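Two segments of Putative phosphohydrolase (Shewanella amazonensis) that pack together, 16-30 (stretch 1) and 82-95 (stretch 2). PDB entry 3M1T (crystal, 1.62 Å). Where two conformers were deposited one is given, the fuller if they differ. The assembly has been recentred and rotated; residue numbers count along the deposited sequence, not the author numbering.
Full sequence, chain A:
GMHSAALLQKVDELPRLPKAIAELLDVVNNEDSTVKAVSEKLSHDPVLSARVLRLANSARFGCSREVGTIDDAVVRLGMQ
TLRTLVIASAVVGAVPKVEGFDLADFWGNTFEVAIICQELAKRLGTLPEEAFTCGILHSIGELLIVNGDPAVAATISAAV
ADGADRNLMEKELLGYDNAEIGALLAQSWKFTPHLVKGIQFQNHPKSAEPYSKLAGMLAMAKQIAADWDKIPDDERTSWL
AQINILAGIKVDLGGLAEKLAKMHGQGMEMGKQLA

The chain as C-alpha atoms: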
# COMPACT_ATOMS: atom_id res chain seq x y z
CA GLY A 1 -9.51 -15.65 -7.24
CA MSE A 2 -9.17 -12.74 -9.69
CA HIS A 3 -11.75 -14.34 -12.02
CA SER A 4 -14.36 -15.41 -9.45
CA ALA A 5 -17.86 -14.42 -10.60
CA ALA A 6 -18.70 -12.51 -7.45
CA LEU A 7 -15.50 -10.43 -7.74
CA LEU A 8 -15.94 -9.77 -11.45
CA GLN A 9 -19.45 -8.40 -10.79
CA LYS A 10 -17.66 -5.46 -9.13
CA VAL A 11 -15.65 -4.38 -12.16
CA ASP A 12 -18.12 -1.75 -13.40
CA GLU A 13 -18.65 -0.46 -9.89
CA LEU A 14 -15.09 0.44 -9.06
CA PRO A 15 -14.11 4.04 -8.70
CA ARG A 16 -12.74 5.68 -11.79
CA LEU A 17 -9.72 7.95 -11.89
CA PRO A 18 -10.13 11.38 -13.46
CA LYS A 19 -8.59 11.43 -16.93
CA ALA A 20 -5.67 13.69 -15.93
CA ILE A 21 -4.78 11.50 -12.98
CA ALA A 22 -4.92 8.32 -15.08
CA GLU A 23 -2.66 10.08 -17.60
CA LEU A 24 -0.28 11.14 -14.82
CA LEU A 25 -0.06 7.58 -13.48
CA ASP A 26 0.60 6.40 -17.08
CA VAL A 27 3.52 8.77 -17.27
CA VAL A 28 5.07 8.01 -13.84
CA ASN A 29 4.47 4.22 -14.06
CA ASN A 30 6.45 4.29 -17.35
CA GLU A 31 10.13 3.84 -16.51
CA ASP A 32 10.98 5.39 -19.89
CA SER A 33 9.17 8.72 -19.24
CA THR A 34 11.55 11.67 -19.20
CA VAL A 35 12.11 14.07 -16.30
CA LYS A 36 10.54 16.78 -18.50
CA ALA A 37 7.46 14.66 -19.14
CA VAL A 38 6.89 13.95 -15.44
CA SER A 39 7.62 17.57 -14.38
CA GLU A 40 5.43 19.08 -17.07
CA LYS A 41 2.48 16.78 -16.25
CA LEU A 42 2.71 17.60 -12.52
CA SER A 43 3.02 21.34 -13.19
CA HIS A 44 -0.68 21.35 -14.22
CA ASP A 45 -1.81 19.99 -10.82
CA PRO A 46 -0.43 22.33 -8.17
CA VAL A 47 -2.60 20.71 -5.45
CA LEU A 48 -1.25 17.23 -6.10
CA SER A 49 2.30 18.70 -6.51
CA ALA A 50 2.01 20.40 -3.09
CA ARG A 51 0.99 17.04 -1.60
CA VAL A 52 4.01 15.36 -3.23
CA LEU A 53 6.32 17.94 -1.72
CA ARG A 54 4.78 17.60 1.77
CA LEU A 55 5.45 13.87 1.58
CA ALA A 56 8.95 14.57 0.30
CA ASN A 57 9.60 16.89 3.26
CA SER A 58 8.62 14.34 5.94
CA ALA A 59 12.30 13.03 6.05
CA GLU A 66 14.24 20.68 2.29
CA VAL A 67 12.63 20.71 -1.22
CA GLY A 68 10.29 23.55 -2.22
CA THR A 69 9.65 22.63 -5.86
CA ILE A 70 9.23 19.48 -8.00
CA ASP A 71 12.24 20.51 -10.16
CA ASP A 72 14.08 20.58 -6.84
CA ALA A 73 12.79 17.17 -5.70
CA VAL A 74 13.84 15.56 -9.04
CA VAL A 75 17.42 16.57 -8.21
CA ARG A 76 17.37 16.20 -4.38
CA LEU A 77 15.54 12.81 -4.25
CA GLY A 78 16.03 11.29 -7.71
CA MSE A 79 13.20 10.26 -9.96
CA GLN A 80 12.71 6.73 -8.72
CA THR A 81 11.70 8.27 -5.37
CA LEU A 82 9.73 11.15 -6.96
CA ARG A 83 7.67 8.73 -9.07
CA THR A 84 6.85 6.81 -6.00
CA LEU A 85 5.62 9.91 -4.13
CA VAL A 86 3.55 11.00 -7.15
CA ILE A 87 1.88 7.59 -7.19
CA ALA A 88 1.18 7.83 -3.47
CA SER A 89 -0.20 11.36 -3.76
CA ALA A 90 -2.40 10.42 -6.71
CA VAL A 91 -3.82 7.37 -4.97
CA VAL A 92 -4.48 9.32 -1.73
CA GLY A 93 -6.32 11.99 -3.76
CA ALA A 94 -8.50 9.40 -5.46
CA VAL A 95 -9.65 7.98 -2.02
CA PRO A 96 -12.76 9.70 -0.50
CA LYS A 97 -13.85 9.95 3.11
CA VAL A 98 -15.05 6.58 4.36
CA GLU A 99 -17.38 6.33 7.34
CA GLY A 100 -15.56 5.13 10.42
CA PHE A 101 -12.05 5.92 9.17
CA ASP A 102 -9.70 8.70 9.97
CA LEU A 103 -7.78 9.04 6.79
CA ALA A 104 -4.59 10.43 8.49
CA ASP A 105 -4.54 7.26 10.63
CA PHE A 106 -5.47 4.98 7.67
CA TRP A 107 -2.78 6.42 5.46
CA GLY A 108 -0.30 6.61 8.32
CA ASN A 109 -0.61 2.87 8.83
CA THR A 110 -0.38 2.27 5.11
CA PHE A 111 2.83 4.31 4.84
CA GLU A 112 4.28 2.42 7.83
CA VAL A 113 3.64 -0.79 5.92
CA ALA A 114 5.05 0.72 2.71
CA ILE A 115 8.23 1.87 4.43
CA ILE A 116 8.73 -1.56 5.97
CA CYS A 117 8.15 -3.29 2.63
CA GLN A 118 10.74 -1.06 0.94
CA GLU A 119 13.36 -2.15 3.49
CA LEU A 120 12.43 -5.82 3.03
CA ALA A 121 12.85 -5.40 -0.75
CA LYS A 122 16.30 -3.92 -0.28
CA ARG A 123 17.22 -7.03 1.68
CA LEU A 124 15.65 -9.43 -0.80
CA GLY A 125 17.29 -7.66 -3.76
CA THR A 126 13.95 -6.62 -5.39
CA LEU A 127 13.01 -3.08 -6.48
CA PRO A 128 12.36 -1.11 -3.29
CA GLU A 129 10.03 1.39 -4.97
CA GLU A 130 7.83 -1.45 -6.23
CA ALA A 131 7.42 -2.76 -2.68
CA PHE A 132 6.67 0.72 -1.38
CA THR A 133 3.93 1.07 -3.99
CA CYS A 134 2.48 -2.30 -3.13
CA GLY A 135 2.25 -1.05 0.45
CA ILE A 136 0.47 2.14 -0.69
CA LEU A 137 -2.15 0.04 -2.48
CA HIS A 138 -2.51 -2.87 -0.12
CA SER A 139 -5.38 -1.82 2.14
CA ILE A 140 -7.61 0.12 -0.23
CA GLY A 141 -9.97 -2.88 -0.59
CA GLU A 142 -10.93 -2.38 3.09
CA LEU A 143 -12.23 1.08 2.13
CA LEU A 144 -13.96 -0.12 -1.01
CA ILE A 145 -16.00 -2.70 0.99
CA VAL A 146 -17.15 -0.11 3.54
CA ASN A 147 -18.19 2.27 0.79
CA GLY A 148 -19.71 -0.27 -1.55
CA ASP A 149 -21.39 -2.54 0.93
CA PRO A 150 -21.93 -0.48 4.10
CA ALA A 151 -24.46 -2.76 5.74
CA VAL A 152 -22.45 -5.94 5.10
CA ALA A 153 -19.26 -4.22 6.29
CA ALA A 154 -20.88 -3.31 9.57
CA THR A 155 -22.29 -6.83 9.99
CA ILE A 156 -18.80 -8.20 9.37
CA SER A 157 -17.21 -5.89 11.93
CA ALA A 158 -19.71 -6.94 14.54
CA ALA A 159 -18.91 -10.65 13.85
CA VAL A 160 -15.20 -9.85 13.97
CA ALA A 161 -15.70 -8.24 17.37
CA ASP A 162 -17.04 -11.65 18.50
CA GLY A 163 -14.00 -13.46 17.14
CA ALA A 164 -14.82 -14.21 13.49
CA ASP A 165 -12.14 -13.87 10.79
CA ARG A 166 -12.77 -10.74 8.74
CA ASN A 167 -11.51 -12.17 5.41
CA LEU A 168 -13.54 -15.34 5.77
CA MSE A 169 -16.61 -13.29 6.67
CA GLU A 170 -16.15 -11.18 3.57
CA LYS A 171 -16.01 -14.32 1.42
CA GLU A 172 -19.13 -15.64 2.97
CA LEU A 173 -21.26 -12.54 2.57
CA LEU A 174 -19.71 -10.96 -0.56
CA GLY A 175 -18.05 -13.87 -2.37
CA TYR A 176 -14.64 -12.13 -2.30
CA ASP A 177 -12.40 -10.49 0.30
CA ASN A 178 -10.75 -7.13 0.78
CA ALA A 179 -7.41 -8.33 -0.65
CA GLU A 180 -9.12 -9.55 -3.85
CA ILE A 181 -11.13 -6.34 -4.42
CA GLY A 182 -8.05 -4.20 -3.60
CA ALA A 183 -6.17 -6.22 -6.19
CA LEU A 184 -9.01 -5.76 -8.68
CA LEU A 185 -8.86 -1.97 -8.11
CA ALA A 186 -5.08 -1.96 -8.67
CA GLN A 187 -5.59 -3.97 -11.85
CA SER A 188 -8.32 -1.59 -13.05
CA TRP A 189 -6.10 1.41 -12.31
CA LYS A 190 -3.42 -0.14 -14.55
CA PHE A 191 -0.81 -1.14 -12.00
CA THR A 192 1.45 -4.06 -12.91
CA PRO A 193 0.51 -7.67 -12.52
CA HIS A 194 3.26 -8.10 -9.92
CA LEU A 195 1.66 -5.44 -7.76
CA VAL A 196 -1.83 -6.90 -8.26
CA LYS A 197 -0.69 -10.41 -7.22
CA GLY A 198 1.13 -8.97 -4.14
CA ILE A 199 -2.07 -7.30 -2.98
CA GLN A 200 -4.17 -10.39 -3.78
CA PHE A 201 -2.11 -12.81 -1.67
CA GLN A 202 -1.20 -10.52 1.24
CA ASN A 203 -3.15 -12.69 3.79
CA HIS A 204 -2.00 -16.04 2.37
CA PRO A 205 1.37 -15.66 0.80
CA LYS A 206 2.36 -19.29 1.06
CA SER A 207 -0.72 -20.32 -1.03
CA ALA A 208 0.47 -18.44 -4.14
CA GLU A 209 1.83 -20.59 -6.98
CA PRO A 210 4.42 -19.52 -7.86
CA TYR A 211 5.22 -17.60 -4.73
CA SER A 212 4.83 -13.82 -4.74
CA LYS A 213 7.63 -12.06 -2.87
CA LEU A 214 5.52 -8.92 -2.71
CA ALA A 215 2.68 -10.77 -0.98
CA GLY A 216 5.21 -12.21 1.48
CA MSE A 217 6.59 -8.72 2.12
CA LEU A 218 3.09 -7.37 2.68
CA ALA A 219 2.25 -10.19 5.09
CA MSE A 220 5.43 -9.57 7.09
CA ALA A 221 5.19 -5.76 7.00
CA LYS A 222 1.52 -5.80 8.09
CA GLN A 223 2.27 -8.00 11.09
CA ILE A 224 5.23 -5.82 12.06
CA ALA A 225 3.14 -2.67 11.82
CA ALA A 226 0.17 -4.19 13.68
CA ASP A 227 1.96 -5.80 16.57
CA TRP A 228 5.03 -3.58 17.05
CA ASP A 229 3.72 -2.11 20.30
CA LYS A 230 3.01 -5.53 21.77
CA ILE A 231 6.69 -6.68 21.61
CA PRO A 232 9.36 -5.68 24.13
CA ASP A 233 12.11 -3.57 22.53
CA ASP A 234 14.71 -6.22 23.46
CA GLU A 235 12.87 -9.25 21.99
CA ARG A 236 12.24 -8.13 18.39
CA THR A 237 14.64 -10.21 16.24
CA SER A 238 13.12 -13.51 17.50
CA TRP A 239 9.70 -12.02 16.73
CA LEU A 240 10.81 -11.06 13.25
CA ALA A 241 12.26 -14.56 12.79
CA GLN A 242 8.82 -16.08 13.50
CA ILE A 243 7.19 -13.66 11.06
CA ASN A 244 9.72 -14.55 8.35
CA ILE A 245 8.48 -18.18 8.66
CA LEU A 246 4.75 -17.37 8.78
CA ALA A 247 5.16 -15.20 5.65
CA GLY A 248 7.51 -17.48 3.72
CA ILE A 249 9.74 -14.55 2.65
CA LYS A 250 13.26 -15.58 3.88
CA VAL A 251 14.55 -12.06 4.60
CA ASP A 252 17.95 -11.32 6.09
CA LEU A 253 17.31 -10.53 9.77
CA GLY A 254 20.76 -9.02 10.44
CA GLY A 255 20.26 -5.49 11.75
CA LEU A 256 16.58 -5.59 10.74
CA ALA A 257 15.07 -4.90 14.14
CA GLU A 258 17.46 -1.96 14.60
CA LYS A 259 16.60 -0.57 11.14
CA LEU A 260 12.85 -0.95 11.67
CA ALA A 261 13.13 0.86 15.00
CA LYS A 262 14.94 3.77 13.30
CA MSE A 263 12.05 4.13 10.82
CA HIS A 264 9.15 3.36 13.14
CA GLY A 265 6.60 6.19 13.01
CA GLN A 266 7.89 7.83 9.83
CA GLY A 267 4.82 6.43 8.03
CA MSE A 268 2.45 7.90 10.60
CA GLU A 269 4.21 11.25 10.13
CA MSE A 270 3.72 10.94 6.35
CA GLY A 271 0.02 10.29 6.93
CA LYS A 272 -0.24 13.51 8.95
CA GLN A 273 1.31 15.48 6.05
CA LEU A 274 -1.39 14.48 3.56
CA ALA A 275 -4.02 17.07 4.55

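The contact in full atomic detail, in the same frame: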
# COMPACT_ATOMS: atom_id res chain seq x y z
N ARG A 16 -13.48 5.33 -10.60
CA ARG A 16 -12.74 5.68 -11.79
C ARG A 16 -11.85 6.87 -11.50
O ARG A 16 -12.28 7.84 -10.84
CB ARG A 16 -13.69 6.05 -12.90
CG ARG A 16 -14.13 4.85 -13.74
CD ARG A 16 -13.82 5.11 -15.18
NE ARG A 16 -15.04 5.07 -15.97
CZ ARG A 16 -15.17 5.60 -17.18
NH1 ARG A 16 -14.16 6.25 -17.76
NH2 ARG A 16 -16.34 5.51 -17.82
N LEU A 17 -10.61 6.80 -11.97
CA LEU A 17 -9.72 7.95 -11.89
C LEU A 17 -10.13 9.02 -12.89
O LEU A 17 -10.53 8.72 -14.00
CB LEU A 17 -8.30 7.52 -12.17
CG LEU A 17 -7.71 6.53 -11.16
CD1 LEU A 17 -6.29 6.09 -11.71
CD2 LEU A 17 -7.68 7.18 -9.75
N PRO A 18 -9.98 10.29 -12.49
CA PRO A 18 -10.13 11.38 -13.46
C PRO A 18 -9.09 11.20 -14.55
O PRO A 18 -7.98 10.71 -14.28
CB PRO A 18 -9.81 12.62 -12.63
CG PRO A 18 -10.05 12.26 -11.23
CD PRO A 18 -9.67 10.79 -11.14
N LYS A 19 -9.47 11.57 -15.78
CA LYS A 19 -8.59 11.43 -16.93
C LYS A 19 -7.16 11.94 -16.65
O LYS A 19 -6.21 11.28 -16.95
CB LYS A 19 -9.22 12.12 -18.15
CG LYS A 19 -8.42 12.08 -19.41
CD LYS A 19 -9.17 12.76 -20.59
N ALA A 20 -7.02 13.13 -16.07
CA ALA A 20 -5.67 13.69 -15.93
C ALA A 20 -4.86 12.92 -14.95
O ALA A 20 -3.64 12.85 -15.05
CB ALA A 20 -5.71 15.20 -15.47
N ILE A 21 -5.51 12.31 -13.94
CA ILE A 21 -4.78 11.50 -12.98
C ILE A 21 -4.35 10.14 -13.60
O ILE A 21 -3.24 9.69 -13.42
CB ILE A 21 -5.65 11.24 -11.70
CG1 ILE A 21 -5.91 12.59 -11.00
CG2 ILE A 21 -4.94 10.22 -10.73
CD1 ILE A 21 -4.65 13.22 -10.41
N ALA A 22 -5.25 9.51 -14.34
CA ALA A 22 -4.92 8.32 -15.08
C ALA A 22 -3.73 8.59 -16.02
O ALA A 22 -2.79 7.78 -16.12
CB ALA A 22 -6.18 7.80 -15.88
N GLU A 23 -3.75 9.77 -16.65
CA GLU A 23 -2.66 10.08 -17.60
C GLU A 23 -1.37 10.29 -16.83
O GLU A 23 -0.30 9.86 -17.24
CB GLU A 23 -2.96 11.29 -18.42
CG GLU A 23 -4.09 11.08 -19.41
CD GLU A 23 -4.56 12.32 -20.10
OE1 GLU A 23 -4.17 13.45 -19.67
OE2 GLU A 23 -5.42 12.21 -21.04
N LEU A 24 -1.48 10.97 -15.68
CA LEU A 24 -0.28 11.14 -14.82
C LEU A 24 0.32 9.82 -14.36
O LEU A 24 1.54 9.64 -14.35
CB LEU A 24 -0.61 12.03 -13.61
CG LEU A 24 0.52 12.23 -12.59
CD1 LEU A 24 1.69 13.02 -13.20
CD2 LEU A 24 -0.02 12.95 -11.35
N LEU A 25 -0.53 8.90 -13.92
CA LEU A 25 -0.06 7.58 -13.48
C LEU A 25 0.58 6.82 -14.65
O LEU A 25 1.62 6.18 -14.47
CB LEU A 25 -1.22 6.78 -12.89
CG LEU A 25 -1.69 7.12 -11.48
CD1 LEU A 25 -2.86 6.21 -11.07
CD2 LEU A 25 -0.56 6.94 -10.47
N ASP A 26 0.04 7.02 -15.85
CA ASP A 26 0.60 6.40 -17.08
C ASP A 26 2.02 6.89 -17.22
O ASP A 26 2.96 6.13 -17.35
CB ASP A 26 -0.35 6.75 -18.23
CG ASP A 26 -0.08 6.01 -19.56
OD1 ASP A 26 1.02 5.56 -19.75
OD2 ASP A 26 -1.07 5.93 -20.31
N VAL A 27 2.20 8.20 -17.15
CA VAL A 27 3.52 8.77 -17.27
C VAL A 27 4.48 8.31 -16.19
O VAL A 27 5.61 7.88 -16.48
CB VAL A 27 3.42 10.37 -17.25
CG1 VAL A 27 4.80 10.98 -17.25
CG2 VAL A 27 2.64 10.90 -18.49
N VAL A 28 4.11 8.37 -14.91
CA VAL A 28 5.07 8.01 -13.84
C VAL A 28 5.20 6.50 -13.57
O VAL A 28 6.09 6.06 -12.86
CB VAL A 28 4.80 8.74 -12.50
CG1 VAL A 28 4.93 10.25 -12.67
CG2 VAL A 28 3.43 8.35 -11.95
N ASN A 29 4.29 5.70 -14.09
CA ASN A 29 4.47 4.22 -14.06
C ASN A 29 5.36 3.75 -15.20
O ASN A 29 5.82 2.57 -15.17
CB ASN A 29 3.11 3.49 -14.09
CG ASN A 29 2.35 3.55 -12.78
OD1 ASN A 29 2.95 3.79 -11.74
ND2 ASN A 29 1.05 3.31 -12.79
N ASN A 30 5.59 4.60 -16.20
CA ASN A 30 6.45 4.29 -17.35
C ASN A 30 7.90 4.66 -17.07
O ASN A 30 8.29 5.83 -17.08
CB ASN A 30 5.93 4.98 -18.62
CG ASN A 30 6.61 4.49 -19.85
OD1 ASN A 30 7.70 3.92 -19.77
ND2 ASN A 30 6.01 4.73 -21.01
N LEU A 82 10.79 10.19 -6.57
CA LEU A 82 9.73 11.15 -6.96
C LEU A 82 8.53 10.41 -7.55
O LEU A 82 7.40 10.66 -7.16
CB LEU A 82 10.24 12.19 -7.98
CG LEU A 82 9.24 13.25 -8.47
CD1 LEU A 82 8.82 14.10 -7.28
CD2 LEU A 82 9.81 14.08 -9.59
N ARG A 83 8.78 9.48 -8.46
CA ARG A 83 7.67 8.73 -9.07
C ARG A 83 6.83 8.09 -8.00
O ARG A 83 5.61 8.12 -8.05
CB ARG A 83 8.20 7.64 -10.01
CG ARG A 83 8.85 8.13 -11.26
CD ARG A 83 9.44 6.91 -11.99
NE ARG A 83 10.30 7.25 -13.11
CZ ARG A 83 9.89 7.45 -14.36
NH1 ARG A 83 8.59 7.38 -14.69
NH2 ARG A 83 10.80 7.71 -15.30
N THR A 84 7.51 7.52 -7.03
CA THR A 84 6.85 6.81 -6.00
C THR A 84 5.92 7.72 -5.19
O THR A 84 4.81 7.35 -4.88
CB THR A 84 7.89 6.10 -5.20
OG1 THR A 84 8.71 5.34 -6.13
CG2 THR A 84 7.22 5.21 -4.17
N LEU A 85 6.39 8.92 -4.86
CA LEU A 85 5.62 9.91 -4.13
C LEU A 85 4.46 10.48 -4.93
O LEU A 85 3.41 10.79 -4.37
CB LEU A 85 6.53 11.04 -3.59
CG LEU A 85 7.55 10.60 -2.55
CD1 LEU A 85 8.30 11.84 -2.12
CD2 LEU A 85 6.92 9.85 -1.34
N VAL A 86 4.65 10.59 -6.25
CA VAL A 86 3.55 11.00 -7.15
C VAL A 86 2.47 9.95 -7.12
O VAL A 86 1.31 10.25 -6.99
CB VAL A 86 4.04 11.27 -8.60
CG1 VAL A 86 2.84 11.53 -9.51
CG2 VAL A 86 5.02 12.44 -8.60
N ILE A 87 2.85 8.66 -7.22
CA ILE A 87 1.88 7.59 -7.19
C ILE A 87 1.11 7.66 -5.90
O ILE A 87 -0.10 7.59 -5.88
CB ILE A 87 2.56 6.23 -7.36
CG1 ILE A 87 3.10 6.11 -8.78
CG2 ILE A 87 1.55 5.07 -7.02
CD1 ILE A 87 4.12 4.97 -8.96
N ALA A 88 1.84 7.72 -4.77
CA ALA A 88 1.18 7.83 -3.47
C ALA A 88 0.20 8.98 -3.37
O ALA A 88 -0.96 8.80 -2.93
CB ALA A 88 2.26 7.92 -2.30
N SER A 89 0.62 10.15 -3.87
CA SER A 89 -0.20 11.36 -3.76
C SER A 89 -1.44 11.25 -4.64
O SER A 89 -2.53 11.64 -4.26
CB SER A 89 0.62 12.58 -4.15
OG SER A 89 1.69 12.71 -3.25
N ALA A 90 -1.27 10.63 -5.80
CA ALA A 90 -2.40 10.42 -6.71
C ALA A 90 -3.44 9.46 -6.11
O ALA A 90 -4.65 9.71 -6.16
CB ALA A 90 -1.93 9.93 -8.08
N VAL A 91 -2.96 8.33 -5.59
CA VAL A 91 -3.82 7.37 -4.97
C VAL A 91 -4.58 7.96 -3.77
O VAL A 91 -5.80 7.80 -3.67
CB VAL A 91 -3.02 6.10 -4.59
CG1 VAL A 91 -3.87 5.18 -3.73
CG2 VAL A 91 -2.47 5.38 -5.87
N VAL A 92 -3.87 8.65 -2.90
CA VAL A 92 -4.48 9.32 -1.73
C VAL A 92 -5.59 10.28 -2.18
O VAL A 92 -6.68 10.27 -1.65
CB VAL A 92 -3.41 10.05 -0.87
CG1 VAL A 92 -4.10 11.04 0.13
CG2 VAL A 92 -2.49 9.01 -0.14
N GLY A 93 -5.33 11.04 -3.24
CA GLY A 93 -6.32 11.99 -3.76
C GLY A 93 -7.55 11.34 -4.34
O GLY A 93 -8.60 11.98 -4.42
N ALA A 94 -7.42 10.12 -4.84
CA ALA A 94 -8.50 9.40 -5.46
C ALA A 94 -9.30 8.65 -4.38
O ALA A 94 -10.33 8.15 -4.71
CB ALA A 94 -7.97 8.47 -6.49
N VAL A 95 -8.86 8.66 -3.11
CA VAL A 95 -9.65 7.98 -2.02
C VAL A 95 -10.46 8.95 -1.15
O VAL A 95 -9.89 9.76 -0.39
CB VAL A 95 -8.72 7.07 -1.21
CG1 VAL A 95 -9.40 6.53 0.12
CG2 VAL A 95 -8.21 5.94 -2.13

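Helix 19-29 and helix 82-94 pack side by side and run nearly antiparallel. Their N-to-C directions differ by 157°, and the axes come within 9.7 Å. Leu17 therefore lies across from Ala94 at one end, and Val28 across from Arg83 at the other. The two stretches together bury 528 Å².

Most of the contact is apolar. Ala90 points toward the first helix, and its methyl touches both Ile21 and Leu25. Ala90 CB lies 4.0 Å from Ile21 CG2 and 4.1 Å from Leu25 CD2. Leu25 also meets Ile87, with Leu25 CD2 4.1 Å from Ile87 CG1. The CA-to-CB bonds of Leu25 and Ile87 both point sideways, but the ends of both side chains come nearer to the opposing helix. Val28 packs against both Val86 and Ile87, and its CG2 is near both. Val28 CG1 is 4.0 Å from Val86 CG1, and Val28 CG2 is 3.9 Å from Ile87 CG1. Val86 CG1 also packs 3.7 Å from Leu24 CD2. Leu17 precedes the first helix and extends the apolar seam, with Leu17 CD2 3.5 Å from Ala94 CB.

The polar contacts gather at the C-terminal end of the first helix. Here Arg83 points toward the first stretch and reaches backbone oxygens of Val28 and Asn30. Arg83 NH1 donates a weak hydrogen bond to Val28 O at 3.4 Å. A second weak bond runs from Arg83 NH1 to Asn30 O at 2.9 Å; it is short, but its angle at the hydrogen is only 120°. Val28 O lies at the edge of the guanidinium, near its plane. Arg83 NH2 is hydrogen-bonded elsewhere in the structure.

One close contact joins a polar atom to an apolar one: Asn29 OD1 lies 3.2 Å from Ile87 CD1. No salt bridge crosses between the stretches.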